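Local structure of Exo-beta-1,3-galactanase (Bifidobacterium bifidum, 5FLW) at residues Ala238-Pro250 and Glu259-His271. The protein probably hydrolyses beta-1,3-linked galactans from their ends, as an exo-acting glycoside hydrolase of family 43. Numbering follows the deposited sequence.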
loop_
_atom_site.group_PDB
_atom_site.type_symbol
_atom_site.label_atom_id
_atom_site.label_comp_id
_atom_site.label_asym_id
_atom_site.label_seq_id
_atom_site.Cartn_x
_atom_site.Cartn_y
_atom_site.Cartn_z
ATOM N N ALA A 238 -14.131 -14.366 -8.104
ATOM C CA ALA A 238 -14.500 -13.655 -6.881
ATOM C C ALA A 238 -14.067 -12.192 -6.908
ATOM O O ALA A 238 -14.448 -11.437 -6.006
ATOM C CB ALA A 238 -13.906 -14.307 -5.632
ATOM N N LYS A 239 -13.262 -11.775 -7.898
ATOM C CA LYS A 239 -12.750 -10.397 -7.976
ATOM C C LYS A 239 -12.069 -9.971 -6.670
ATOM O O LYS A 239 -12.227 -8.839 -6.214
ATOM C CB LYS A 239 -13.836 -9.380 -8.368
ATOM C CG LYS A 239 -14.671 -9.679 -9.591
ATOM C CD LYS A 239 -13.865 -9.737 -10.846
ATOM C CE LYS A 239 -14.817 -9.911 -12.044
ATOM N NZ LYS A 239 -14.130 -10.381 -13.314
ATOM N N THR A 240 -11.302 -10.890 -6.061
ATOM C CA THR A 240 -10.609 -10.615 -4.794
ATOM C C THR A 240 -11.622 -10.204 -3.719
ATOM O O THR A 240 -11.418 -9.246 -2.964
ATOM C CB THR A 240 -9.498 -9.566 -4.966
ATOM O OG1 THR A 240 -8.841 -9.759 -6.226
ATOM C CG2 THR A 240 -8.453 -9.706 -3.872
ATOM N N TYR A 241 -12.768 -10.886 -3.713
ATOM C CA TYR A 241 -13.894 -10.534 -2.834
ATOM C C TYR A 241 -14.342 -9.085 -3.047
ATOM O O TYR A 241 -14.579 -8.320 -2.098
ATOM C CB TYR A 241 -13.635 -10.913 -1.374
ATOM C CG TYR A 241 -13.528 -12.409 -1.288
ATOM C CD1 TYR A 241 -14.634 -13.198 -1.550
ATOM C CD2 TYR A 241 -12.305 -13.037 -1.031
ATOM C CE1 TYR A 241 -14.557 -14.576 -1.514
ATOM C CE2 TYR A 241 -12.207 -14.416 -0.986
ATOM C CZ TYR A 241 -13.343 -15.188 -1.238
ATOM O OH TYR A 241 -13.317 -16.584 -1.200
ATOM N N ASP A 242 -14.453 -8.725 -4.332
ATOM C CA ASP A 242 -14.870 -7.397 -4.778
ATOM C C ASP A 242 -14.061 -6.294 -4.090
ATOM O O ASP A 242 -14.602 -5.392 -3.444
ATOM C CB ASP A 242 -16.383 -7.191 -4.633
ATOM C CG ASP A 242 -16.862 -5.890 -5.274
ATOM O OD1 ASP A 242 -16.180 -5.366 -6.180
ATOM O OD2 ASP A 242 -17.938 -5.394 -4.861
ATOM N N SER A 243 -12.735 -6.403 -4.197
ATOM C CA SER A 243 -11.848 -5.400 -3.628
ATOM C C SER A 243 -10.608 -5.296 -4.501
ATOM O O SER A 243 -10.395 -6.099 -5.415
ATOM C CB SER A 243 -11.457 -5.725 -2.167
ATOM O OG SER A 243 -10.467 -6.749 -2.089
ATOM N N GLN A 244 -9.776 -4.307 -4.186
ATOM C CA GLN A 244 -8.468 -4.138 -4.808
ATOM C C GLN A 244 -7.412 -4.258 -3.712
ATOM O O GLN A 244 -7.412 -3.460 -2.765
ATOM C CB GLN A 244 -8.347 -2.765 -5.486
ATOM C CG GLN A 244 -6.979 -2.596 -6.184
ATOM C CD GLN A 244 -6.764 -1.217 -6.795
ATOM O OE1 GLN A 244 -7.350 -0.234 -6.340
ATOM N NE2 GLN A 244 -5.927 -1.143 -7.846
ATOM N N VAL A 245 -6.517 -5.256 -3.839
ATOM C CA VAL A 245 -5.494 -5.468 -2.815
ATOM C C VAL A 245 -4.787 -4.153 -2.522
ATOM O O VAL A 245 -4.438 -3.379 -3.425
ATOM C CB VAL A 245 -4.493 -6.580 -3.196
ATOM C CG1 VAL A 245 -3.689 -6.219 -4.452
ATOM C CG2 VAL A 245 -3.534 -6.858 -2.033
ATOM N N ASP A 246 -4.626 -3.876 -1.238
ATOM C CA ASP A 246 -3.855 -2.722 -0.816
ATOM C C ASP A 246 -2.584 -3.119 -0.100
ATOM O O ASP A 246 -1.518 -2.577 -0.396
ATOM C CB ASP A 246 -4.660 -1.822 0.114
ATOM C CG ASP A 246 -3.828 -0.673 0.596
ATOM O OD1 ASP A 246 -3.662 0.268 -0.211
ATOM O OD2 ASP A 246 -3.286 -0.757 1.735
ATOM N N ILE A 247 -2.685 -4.041 0.855
ATOM C CA ILE A 247 -1.533 -4.421 1.666
ATOM C C ILE A 247 -1.766 -5.809 2.247
ATOM O O ILE A 247 -2.908 -6.208 2.505
ATOM C CB ILE A 247 -1.255 -3.355 2.757
ATOM C CG1 ILE A 247 0.131 -3.562 3.390
ATOM C CG2 ILE A 247 -2.406 -3.302 3.794
ATOM C CD1 ILE A 247 0.650 -2.326 4.100
ATOM N N VAL A 248 -0.674 -6.561 2.414
ATOM C CA VAL A 248 -0.612 -7.787 3.202
ATOM C C VAL A 248 0.465 -7.552 4.267
ATOM O O VAL A 248 1.558 -7.058 3.943
ATOM C CB VAL A 248 -0.277 -9.006 2.309
ATOM C CG1 VAL A 248 -0.061 -10.271 3.149
ATOM C CG2 VAL A 248 -1.345 -9.228 1.246
ATOM N N VAL A 249 0.147 -7.842 5.533
ATOM C CA VAL A 249 1.142 -7.709 6.605
ATOM C C VAL A 249 1.322 -9.002 7.389
ATOM O O VAL A 249 0.349 -9.729 7.619
ATOM C CB VAL A 249 0.871 -6.521 7.553
ATOM C CG1 VAL A 249 1.063 -5.183 6.821
ATOM C CG2 VAL A 249 -0.493 -6.664 8.217
ATOM N N PRO A 250 2.550 -9.326 7.801
ATOM C CA PRO A 250 2.754 -10.398 8.784
ATOM C C PRO A 250 2.369 -9.913 10.185
ATOM O O PRO A 250 2.607 -8.757 10.558
ATOM C CB PRO A 250 4.262 -10.681 8.681
ATOM C CG PRO A 250 4.874 -9.375 8.223
ATOM C CD PRO A 250 3.807 -8.644 7.418
ATOM N N GLU A 259 3.474 -16.932 10.798
ATOM C CA GLU A 259 2.456 -17.916 10.444
ATOM C C GLU A 259 1.082 -17.315 10.240
ATOM O O GLU A 259 0.159 -18.037 9.845
ATOM C CB GLU A 259 2.373 -19.048 11.481
ATOM C CG GLU A 259 3.675 -19.857 11.690
ATOM C CD GLU A 259 4.117 -20.679 10.448
ATOM O OE1 GLU A 259 3.242 -21.167 9.667
ATOM O OE2 GLU A 259 5.359 -20.864 10.248
ATOM N N HIS A 260 0.930 -16.017 10.492
ATOM C CA HIS A 260 -0.344 -15.323 10.340
ATOM C C HIS A 260 -0.141 -14.030 9.568
ATOM O O HIS A 260 0.815 -13.287 9.805
ATOM C CB HIS A 260 -1.022 -15.014 11.675
ATOM C CG HIS A 260 -1.148 -16.231 12.565
ATOM N ND1 HIS A 260 -0.146 -16.622 13.442
ATOM C CD2 HIS A 260 -2.141 -17.141 12.676
ATOM C CE1 HIS A 260 -0.534 -17.716 14.052
ATOM N NE2 HIS A 260 -1.730 -18.044 13.603
ATOM N N PHE A 261 -1.051 -13.773 8.640
ATOM C CA PHE A 261 -0.975 -12.622 7.750
ATOM C C PHE A 261 -2.366 -12.026 7.630
ATOM O O PHE A 261 -3.376 -12.750 7.666
ATOM C CB PHE A 261 -0.436 -13.022 6.366
ATOM C CG PHE A 261 0.965 -13.574 6.399
ATOM C CD1 PHE A 261 1.191 -14.938 6.619
ATOM C CD2 PHE A 261 2.056 -12.734 6.220
ATOM C CE1 PHE A 261 2.489 -15.444 6.659
ATOM C CE2 PHE A 261 3.345 -13.223 6.256
ATOM C CZ PHE A 261 3.574 -14.582 6.475
ATOM N N LEU A 262 -2.402 -10.703 7.480
ATOM C CA LEU A 262 -3.627 -9.939 7.288
ATOM C C LEU A 262 -3.626 -9.335 5.885
ATOM O O LEU A 262 -2.617 -8.764 5.456
ATOM C CB LEU A 262 -3.740 -8.816 8.327
ATOM C CG LEU A 262 -5.092 -8.115 8.369
ATOM C CD1 LEU A 262 -6.169 -9.051 8.892
ATOM C CD2 LEU A 262 -4.985 -6.827 9.196
ATOM N N PHE A 263 -4.741 -9.517 5.170
ATOM C CA PHE A 263 -5.019 -8.879 3.885
ATOM C C PHE A 263 -5.989 -7.715 4.115
ATOM O O PHE A 263 -7.028 -7.894 4.757
ATOM C CB PHE A 263 -5.672 -9.903 2.936
ATOM C CG PHE A 263 -6.349 -9.299 1.705
ATOM C CD1 PHE A 263 -7.681 -8.823 1.762
ATOM C CD2 PHE A 263 -5.670 -9.238 0.479
ATOM C CE1 PHE A 263 -8.286 -8.270 0.630
ATOM C CE2 PHE A 263 -6.278 -8.697 -0.654
ATOM C CZ PHE A 263 -7.590 -8.201 -0.572
ATOM N N ILE A 264 -5.668 -6.540 3.552
ATOM C CA ILE A 264 -6.601 -5.423 3.455
ATOM C C ILE A 264 -6.711 -5.019 1.982
ATOM O O ILE A 264 -5.689 -4.842 1.303
ATOM C CB ILE A 264 -6.194 -4.244 4.365
ATOM C CG1 ILE A 264 -6.404 -4.646 5.839
ATOM C CG2 ILE A 264 -6.997 -2.979 4.004
ATOM C CD1 ILE A 264 -5.852 -3.680 6.857
ATOM N N GLY A 265 -7.957 -4.930 1.491
ATOM C CA GLY A 265 -8.228 -4.415 0.167
ATOM C C GLY A 265 -9.243 -3.288 0.250
ATOM O O GLY A 265 -10.014 -3.191 1.197
ATOM N N ASP A 266 -9.210 -2.411 -0.756
ATOM C CA ASP A 266 -10.125 -1.274 -0.844
ATOM C C ASP A 266 -11.324 -1.613 -1.725
ATOM O O ASP A 266 -11.160 -2.176 -2.807
ATOM C CB ASP A 266 -9.418 -0.042 -1.429
ATOM C CG ASP A 266 -8.362 0.520 -0.499
ATOM O OD1 ASP A 266 -8.731 1.108 0.527
ATOM O OD2 ASP A 266 -7.160 0.357 -0.778
ATOM N N ARG A 267 -12.528 -1.221 -1.266
ATOM C CA ARG A 267 -13.769 -1.202 -2.076
ATOM C C ARG A 267 -14.057 0.246 -2.459
ATOM O O ARG A 267 -14.839 0.932 -1.797
ATOM C CB ARG A 267 -14.958 -1.743 -1.290
ATOM C CG ARG A 267 -15.095 -3.193 -1.379
ATOM C CD ARG A 267 -16.501 -3.719 -1.089
ATOM N NE ARG A 267 -16.392 -5.153 -1.234
ATOM C CZ ARG A 267 -17.218 -6.038 -0.704
ATOM N NH1 ARG A 267 -18.264 -5.645 0.028
ATOM N NH2 ARG A 267 -16.979 -7.325 -0.922
ATOM N N TRP A 268 -13.426 0.695 -3.547
ATOM C CA TRP A 268 -13.488 2.093 -3.942
ATOM C C TRP A 268 -14.887 2.463 -4.411
ATOM O O TRP A 268 -15.474 1.786 -5.268
ATOM C CB TRP A 268 -12.485 2.354 -5.060
ATOM C CG TRP A 268 -11.070 2.132 -4.682
ATOM C CD1 TRP A 268 -10.232 1.128 -5.126
ATOM C CD2 TRP A 268 -10.283 2.953 -3.802
ATOM N NE1 TRP A 268 -8.977 1.275 -4.563
ATOM C CE2 TRP A 268 -8.978 2.397 -3.761
ATOM C CE3 TRP A 268 -10.542 4.123 -3.069
ATOM C CZ2 TRP A 268 -7.939 2.980 -2.998
ATOM C CZ3 TRP A 268 -9.517 4.686 -2.321
ATOM C CH2 TRP A 268 -8.237 4.131 -2.297
ATOM N N GLN A 269 -15.406 3.554 -3.874
ATOM C CA GLN A 269 -16.727 4.065 -4.235
ATOM C C GLN A 269 -16.527 5.373 -4.995
ATOM O O GLN A 269 -16.310 6.429 -4.398
ATOM C CB GLN A 269 -17.578 4.238 -2.978
ATOM C CG GLN A 269 -17.873 2.900 -2.287
ATOM C CD GLN A 269 -18.885 2.060 -3.053
ATOM O OE1 GLN A 269 -18.536 1.308 -3.961
ATOM N NE2 GLN A 269 -20.152 2.195 -2.692
ATOM N N GLU A 270 -16.604 5.283 -6.325
ATOM C CA GLU A 270 -16.230 6.393 -7.196
ATOM C C GLU A 270 -16.933 7.703 -6.841
ATOM O O GLU A 270 -16.338 8.782 -6.937
ATOM C CB GLU A 270 -16.464 5.991 -8.658
ATOM C CG GLU A 270 -16.319 7.107 -9.680
ATOM C CD GLU A 270 -16.399 6.631 -11.092
ATOM O OE1 GLU A 270 -16.931 5.527 -11.330
ATOM O OE2 GLU A 270 -15.980 7.394 -12.005
ATOM N N HIS A 271 -18.199 7.637 -6.456
ATOM C CA HIS A 271 -18.984 8.836 -6.171
ATOM C C HIS A 271 -19.098 9.159 -4.685
ATOM O O HIS A 271 -19.873 10.053 -4.304
ATOM C CB HIS A 271 -20.345 8.762 -6.823
ATOM C CG HIS A 271 -20.236 8.446 -8.296
ATOM N ND1 HIS A 271 -19.785 9.389 -9.210
ATOM C CD2 HIS A 271 -20.426 7.294 -8.981
ATOM C CE1 HIS A 271 -19.744 8.829 -10.391
ATOM N NE2 HIS A 271 -20.124 7.568 -10.274
HETATM O O HOH W 1 -6.102 -0.701 -3.010
#
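Phe263 lays its ring against the turn and first part of strand 244-250: CE2 lies 3.6 Å from Val245 CG2, and CZ meets Thr240 CG2 and, at the ring edge and in its plane, Ser243 OG. The swing of CG away from the backbone N (chi1 165°) carries the ring there. Strands 244-250 and 261-266 form an antiparallel hairpin in one of the five four-stranded sheets of the propeller characteristic of family 43; 244-250 is an edge strand, the first of its sheet, as expected for the inner strand of a propeller blade. A classic beta bulge shifts the register: Ile264 O accepts from both Asp246 N and Ile247 N, at 2.9 and 3.1 Å. On the opposite sheet face from Phe263, Ile247 CG2 packs against Ile264 CB. Past the strand, Arg267 runs extended to the turn at 239-242, where NH2 donates to Tyr241 O (2.9 Å, 165°) and NE to Asp242 O; Thr301 also holds the guanidinium. Asp242 OD2 sits over a guanidinium face, a long, charge-only pairing; its carboxylate also bonds Thr212 and pairs with Arg304. A methionine in place of Arg267 would probably leave both turn carbonyls without these donors. Trp268 NE1 donates to Gln244 OE1 (2.8 Å). Asp246 OD1 and Asp266 OD2 approach to 3.5 Å, probably tolerated because Arg83, salt-bridged to Asp246, and a water hydrogen-bonded to Asp266 OD2 and Gln244 O offset the repulsion.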